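Local coordinates for KLLA0F20702p (Kluyveromyces lactis, PDB 5Y5A), which is an Est1 telomerase subunit that probably helps recruit telomerase to telomeres by binding Cdc13, at residues Ile398-Ile410 and Tyr422-Lys434. Numbering follows the deposited sequence.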
# COMPACT_ATOMS: atom_id res chain seq x y z
N ILE A 398 -19.92 -0.21 -2.66
CA ILE A 398 -18.90 -0.72 -1.75
C ILE A 398 -19.52 -1.71 -0.77
O ILE A 398 -18.99 -2.80 -0.54
CB ILE A 398 -18.20 0.43 -1.01
CG1 ILE A 398 -17.38 1.24 -2.02
CG2 ILE A 398 -17.29 -0.10 0.09
CD1 ILE A 398 -16.60 2.37 -1.43
N PHE A 399 -20.68 -1.36 -0.21
CA PHE A 399 -21.30 -2.26 0.77
C PHE A 399 -21.93 -3.47 0.09
O PHE A 399 -22.06 -4.53 0.70
CB PHE A 399 -22.30 -1.50 1.63
CG PHE A 399 -21.65 -0.82 2.80
CD1 PHE A 399 -21.02 0.40 2.65
CD2 PHE A 399 -21.60 -1.45 4.03
CE1 PHE A 399 -20.39 1.02 3.73
CE2 PHE A 399 -20.97 -0.84 5.11
CZ PHE A 399 -20.37 0.39 4.96
N LYS A 400 -22.28 -3.33 -1.18
CA LYS A 400 -22.69 -4.47 -1.98
C LYS A 400 -21.53 -5.48 -2.05
O LYS A 400 -21.73 -6.69 -1.89
CB LYS A 400 -23.11 -4.02 -3.38
CG LYS A 400 -23.61 -5.15 -4.25
CD LYS A 400 -24.08 -4.65 -5.60
CE LYS A 400 -24.62 -5.81 -6.44
NZ LYS A 400 -25.19 -5.36 -7.74
N PHE A 401 -20.33 -4.97 -2.27
CA PHE A 401 -19.11 -5.78 -2.32
C PHE A 401 -18.85 -6.47 -0.98
O PHE A 401 -18.52 -7.66 -0.94
CB PHE A 401 -17.91 -4.91 -2.70
CG PHE A 401 -16.66 -5.69 -3.00
CD1 PHE A 401 -16.42 -6.18 -4.28
CD2 PHE A 401 -15.72 -5.92 -2.01
CE1 PHE A 401 -15.27 -6.89 -4.56
CE2 PHE A 401 -14.56 -6.64 -2.29
CZ PHE A 401 -14.34 -7.12 -3.56
N PHE A 402 -19.00 -5.71 0.10
CA PHE A 402 -18.91 -6.23 1.47
C PHE A 402 -19.84 -7.41 1.69
O PHE A 402 -19.41 -8.49 2.09
CB PHE A 402 -19.25 -5.15 2.50
CG PHE A 402 -18.19 -4.10 2.70
CD1 PHE A 402 -17.07 -4.05 1.88
CD2 PHE A 402 -18.31 -3.17 3.72
CE1 PHE A 402 -16.10 -3.09 2.08
CE2 PHE A 402 -17.34 -2.21 3.92
CZ PHE A 402 -16.24 -2.17 3.09
N THR A 403 -21.13 -7.21 1.45
CA THR A 403 -22.11 -8.25 1.72
C THR A 403 -21.89 -9.46 0.82
O THR A 403 -22.14 -10.60 1.22
CB THR A 403 -23.55 -7.74 1.55
OG1 THR A 403 -23.76 -7.30 0.21
CG2 THR A 403 -23.80 -6.59 2.49
N HIS A 404 -21.41 -9.23 -0.39
CA HIS A 404 -21.05 -10.33 -1.27
C HIS A 404 -19.88 -11.13 -0.67
O HIS A 404 -19.94 -12.35 -0.58
CB HIS A 404 -20.69 -9.83 -2.67
CG HIS A 404 -20.50 -10.91 -3.68
ND1 HIS A 404 -21.54 -11.70 -4.13
CD2 HIS A 404 -19.39 -11.35 -4.32
CE1 HIS A 404 -21.08 -12.58 -5.00
NE2 HIS A 404 -19.77 -12.38 -5.14
N LEU A 405 -18.85 -10.41 -0.23
CA LEU A 405 -17.72 -11.03 0.47
C LEU A 405 -18.17 -11.82 1.69
O LEU A 405 -17.74 -12.94 1.90
CB LEU A 405 -16.72 -9.98 0.93
CG LEU A 405 -15.66 -9.52 -0.06
CD1 LEU A 405 -14.59 -8.72 0.66
CD2 LEU A 405 -15.08 -10.73 -0.77
N ILE A 406 -19.01 -11.21 2.51
CA ILE A 406 -19.49 -11.86 3.72
C ILE A 406 -20.36 -13.08 3.39
O ILE A 406 -20.10 -14.18 3.85
CB ILE A 406 -20.28 -10.88 4.60
CG1 ILE A 406 -19.36 -9.76 5.08
CG2 ILE A 406 -20.92 -11.63 5.77
CD1 ILE A 406 -20.07 -8.52 5.54
N ASP A 407 -21.38 -12.87 2.56
CA ASP A 407 -22.34 -13.93 2.28
C ASP A 407 -21.71 -15.10 1.53
O ASP A 407 -21.97 -16.25 1.87
CB ASP A 407 -23.53 -13.39 1.47
CG ASP A 407 -24.35 -12.35 2.23
OD1 ASP A 407 -24.09 -12.14 3.44
OD2 ASP A 407 -25.26 -11.75 1.63
N LYS A 408 -20.88 -14.84 0.52
CA LYS A 408 -20.44 -15.95 -0.33
C LYS A 408 -19.05 -16.46 0.02
O LYS A 408 -18.65 -17.53 -0.45
CB LYS A 408 -20.47 -15.56 -1.81
CG LYS A 408 -21.77 -14.91 -2.28
CD LYS A 408 -22.96 -15.85 -2.15
CE LYS A 408 -24.23 -15.15 -2.61
NZ LYS A 408 -25.43 -15.96 -2.29
N VAL A 409 -18.30 -15.73 0.84
CA VAL A 409 -16.93 -16.16 1.11
C VAL A 409 -16.65 -16.39 2.60
O VAL A 409 -16.41 -17.53 3.01
CB VAL A 409 -15.89 -15.15 0.55
CG1 VAL A 409 -14.49 -15.69 0.74
CG2 VAL A 409 -16.14 -14.88 -0.93
N ILE A 410 -16.69 -15.33 3.39
CA ILE A 410 -16.35 -15.44 4.81
C ILE A 410 -17.29 -16.40 5.54
O ILE A 410 -16.85 -17.18 6.38
CB ILE A 410 -16.36 -14.05 5.50
CG1 ILE A 410 -15.46 -13.06 4.75
CG2 ILE A 410 -15.91 -14.18 6.94
CD1 ILE A 410 -15.48 -11.63 5.31
N TYR A 422 -9.63 -14.48 5.62
CA TYR A 422 -11.08 -14.56 5.76
C TYR A 422 -11.60 -13.70 6.91
O TYR A 422 -12.45 -12.84 6.69
CB TYR A 422 -11.50 -16.02 5.94
CG TYR A 422 -11.27 -16.79 4.67
CD1 TYR A 422 -12.00 -16.48 3.52
CD2 TYR A 422 -10.31 -17.78 4.59
CE1 TYR A 422 -11.81 -17.16 2.35
CE2 TYR A 422 -10.10 -18.47 3.40
CZ TYR A 422 -10.86 -18.15 2.28
OH TYR A 422 -10.68 -18.82 1.09
N LEU A 423 -11.06 -13.89 8.11
CA LEU A 423 -11.50 -13.08 9.25
C LEU A 423 -10.80 -11.71 9.27
O LEU A 423 -11.32 -10.75 9.83
CB LEU A 423 -11.26 -13.83 10.56
CG LEU A 423 -12.15 -15.07 10.78
CD1 LEU A 423 -12.02 -15.57 12.21
CD2 LEU A 423 -13.62 -14.77 10.47
N ALA A 424 -9.63 -11.62 8.64
CA ALA A 424 -8.93 -10.33 8.52
C ALA A 424 -9.75 -9.33 7.72
O ALA A 424 -9.77 -8.14 8.04
CB ALA A 424 -7.57 -10.52 7.88
N MET A 425 -10.43 -9.81 6.69
CA MET A 425 -11.28 -8.94 5.88
C MET A 425 -12.44 -8.39 6.70
O MET A 425 -12.80 -7.22 6.58
CB MET A 425 -11.82 -9.70 4.64
CG MET A 425 -10.78 -9.85 3.53
SD MET A 425 -11.41 -10.54 1.98
CE MET A 425 -12.01 -12.13 2.53
N ALA A 426 -13.02 -9.23 7.56
CA ALA A 426 -14.08 -8.75 8.45
C ALA A 426 -13.54 -7.69 9.43
O ALA A 426 -14.24 -6.71 9.71
CB ALA A 426 -14.71 -9.92 9.22
N ARG A 427 -12.33 -7.87 9.94
CA ARG A 427 -11.73 -6.90 10.87
C ARG A 427 -11.58 -5.55 10.20
O ARG A 427 -11.85 -4.50 10.78
CB ARG A 427 -10.36 -7.35 11.37
CG ARG A 427 -10.36 -8.44 12.42
CD ARG A 427 -8.95 -8.65 12.93
NE ARG A 427 -8.42 -7.46 13.59
CZ ARG A 427 -7.13 -7.14 13.63
NH1 ARG A 427 -6.73 -6.04 14.26
NH2 ARG A 427 -6.24 -7.92 13.03
N ILE A 428 -11.13 -5.59 8.95
CA ILE A 428 -10.82 -4.40 8.19
C ILE A 428 -12.08 -3.59 7.88
O ILE A 428 -12.09 -2.36 8.01
CB ILE A 428 -10.06 -4.80 6.93
CG1 ILE A 428 -8.64 -5.20 7.32
CG2 ILE A 428 -10.07 -3.71 5.89
CD1 ILE A 428 -7.91 -5.90 6.24
N MET A 429 -13.16 -4.28 7.51
CA MET A 429 -14.45 -3.64 7.32
C MET A 429 -14.89 -2.88 8.57
O MET A 429 -15.22 -1.70 8.51
CB MET A 429 -15.52 -4.66 6.93
CG MET A 429 -15.27 -5.37 5.58
SD MET A 429 -16.61 -6.51 5.16
CE MET A 429 -15.83 -7.55 3.92
N MET A 430 -14.86 -3.56 9.71
CA MET A 430 -15.32 -2.97 10.96
C MET A 430 -14.42 -1.83 11.41
O MET A 430 -14.90 -0.81 11.90
CB MET A 430 -15.39 -4.03 12.06
CG MET A 430 -16.29 -5.19 11.70
SD MET A 430 -17.90 -4.63 11.10
CE MET A 430 -18.48 -3.80 12.57
N CYS A 431 -13.12 -1.99 11.23
CA CYS A 431 -12.18 -0.94 11.62
C CYS A 431 -12.36 0.29 10.75
O CYS A 431 -12.25 1.42 11.22
CB CYS A 431 -10.75 -1.45 11.54
SG CYS A 431 -10.32 -2.51 12.92
N TRP A 432 -12.65 0.06 9.47
CA TRP A 432 -12.94 1.18 8.57
C TRP A 432 -14.21 1.88 9.00
O TRP A 432 -14.25 3.11 9.15
CB TRP A 432 -13.08 0.69 7.13
CG TRP A 432 -13.39 1.80 6.16
CD1 TRP A 432 -12.70 2.97 6.00
CD2 TRP A 432 -14.47 1.84 5.21
NE1 TRP A 432 -13.28 3.74 5.01
CE2 TRP A 432 -14.36 3.06 4.51
CE3 TRP A 432 -15.50 0.95 4.89
CZ2 TRP A 432 -15.26 3.42 3.50
CZ3 TRP A 432 -16.39 1.31 3.88
CH2 TRP A 432 -16.26 2.53 3.20
N ILE A 433 -15.26 1.08 9.19
CA ILE A 433 -16.58 1.61 9.51
C ILE A 433 -16.56 2.45 10.79
O ILE A 433 -17.15 3.52 10.82
CB ILE A 433 -17.60 0.46 9.61
CG1 ILE A 433 -17.86 -0.11 8.21
CG2 ILE A 433 -18.91 0.94 10.22
CD1 ILE A 433 -18.73 -1.34 8.18
N LYS A 434 -15.86 1.98 11.83
CA LYS A 434 -15.79 2.72 13.09
C LYS A 434 -14.98 4.02 12.99
O LYS A 434 -14.98 4.82 13.93
CB LYS A 434 -15.19 1.85 14.19
CG LYS A 434 -13.71 2.07 14.41
CD LYS A 434 -13.15 1.10 15.44
CE LYS A 434 -12.89 1.80 16.76
NZ LYS A 434 -12.34 0.85 17.77
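Met-429 drives its extended side chain between Phe-402, Leu-405, Ile-406 and Ile-410, a knob in a hole of helix 385-410. The chain lies over one face of the Phe-402 ring: CG stands 4.0 Å from the ring centroid of Phe-402, 4° off the normal, a CH-pi contact, and SD, over the same face, adds a Met-aromatic one. The chain runs extended beyond CG, which takes Met-429 CE across the ring to Leu-405 CD1 at 3.7 Å.

The reciprocal knob is Ile-410, set among Tyr-422, Leu-423, Met-425 and Ala-426. Its CD1 comes 3.5 Å from Tyr-422 O. Ile-410 closes a wider, pi-type turn, its N bonding to Leu-405 O. Beside it, Val-409 CG1 meets the edge of the Tyr-422 ring, 3.5 Å from CE1.

At the other end the contact is largely aromatic. Phe-402 and Trp-432 meet rim to rim with planes at 82°, Phe-402 CZ lying 3.6 Å from Trp-432 CZ3, while Ile-433 CD1 fills in at the edge of Phe-399, 3.8 Å from CE2. The Trp-432 indole nitrogen is hydrogen-bonded to His-373 of helix 339-379; the same helix also packs on Phe-402 through Leu-365 and on Met-425 through Phe-362.

The two segments run roughly antiparallel (158°), their axes 10.9 Å apart at closest approach; they belong to consecutive helices that, with knobs in both directions, form a helical hairpin within the Est1 DNA/RNA-binding region, consistent with its TPR-like alpha-helical fold.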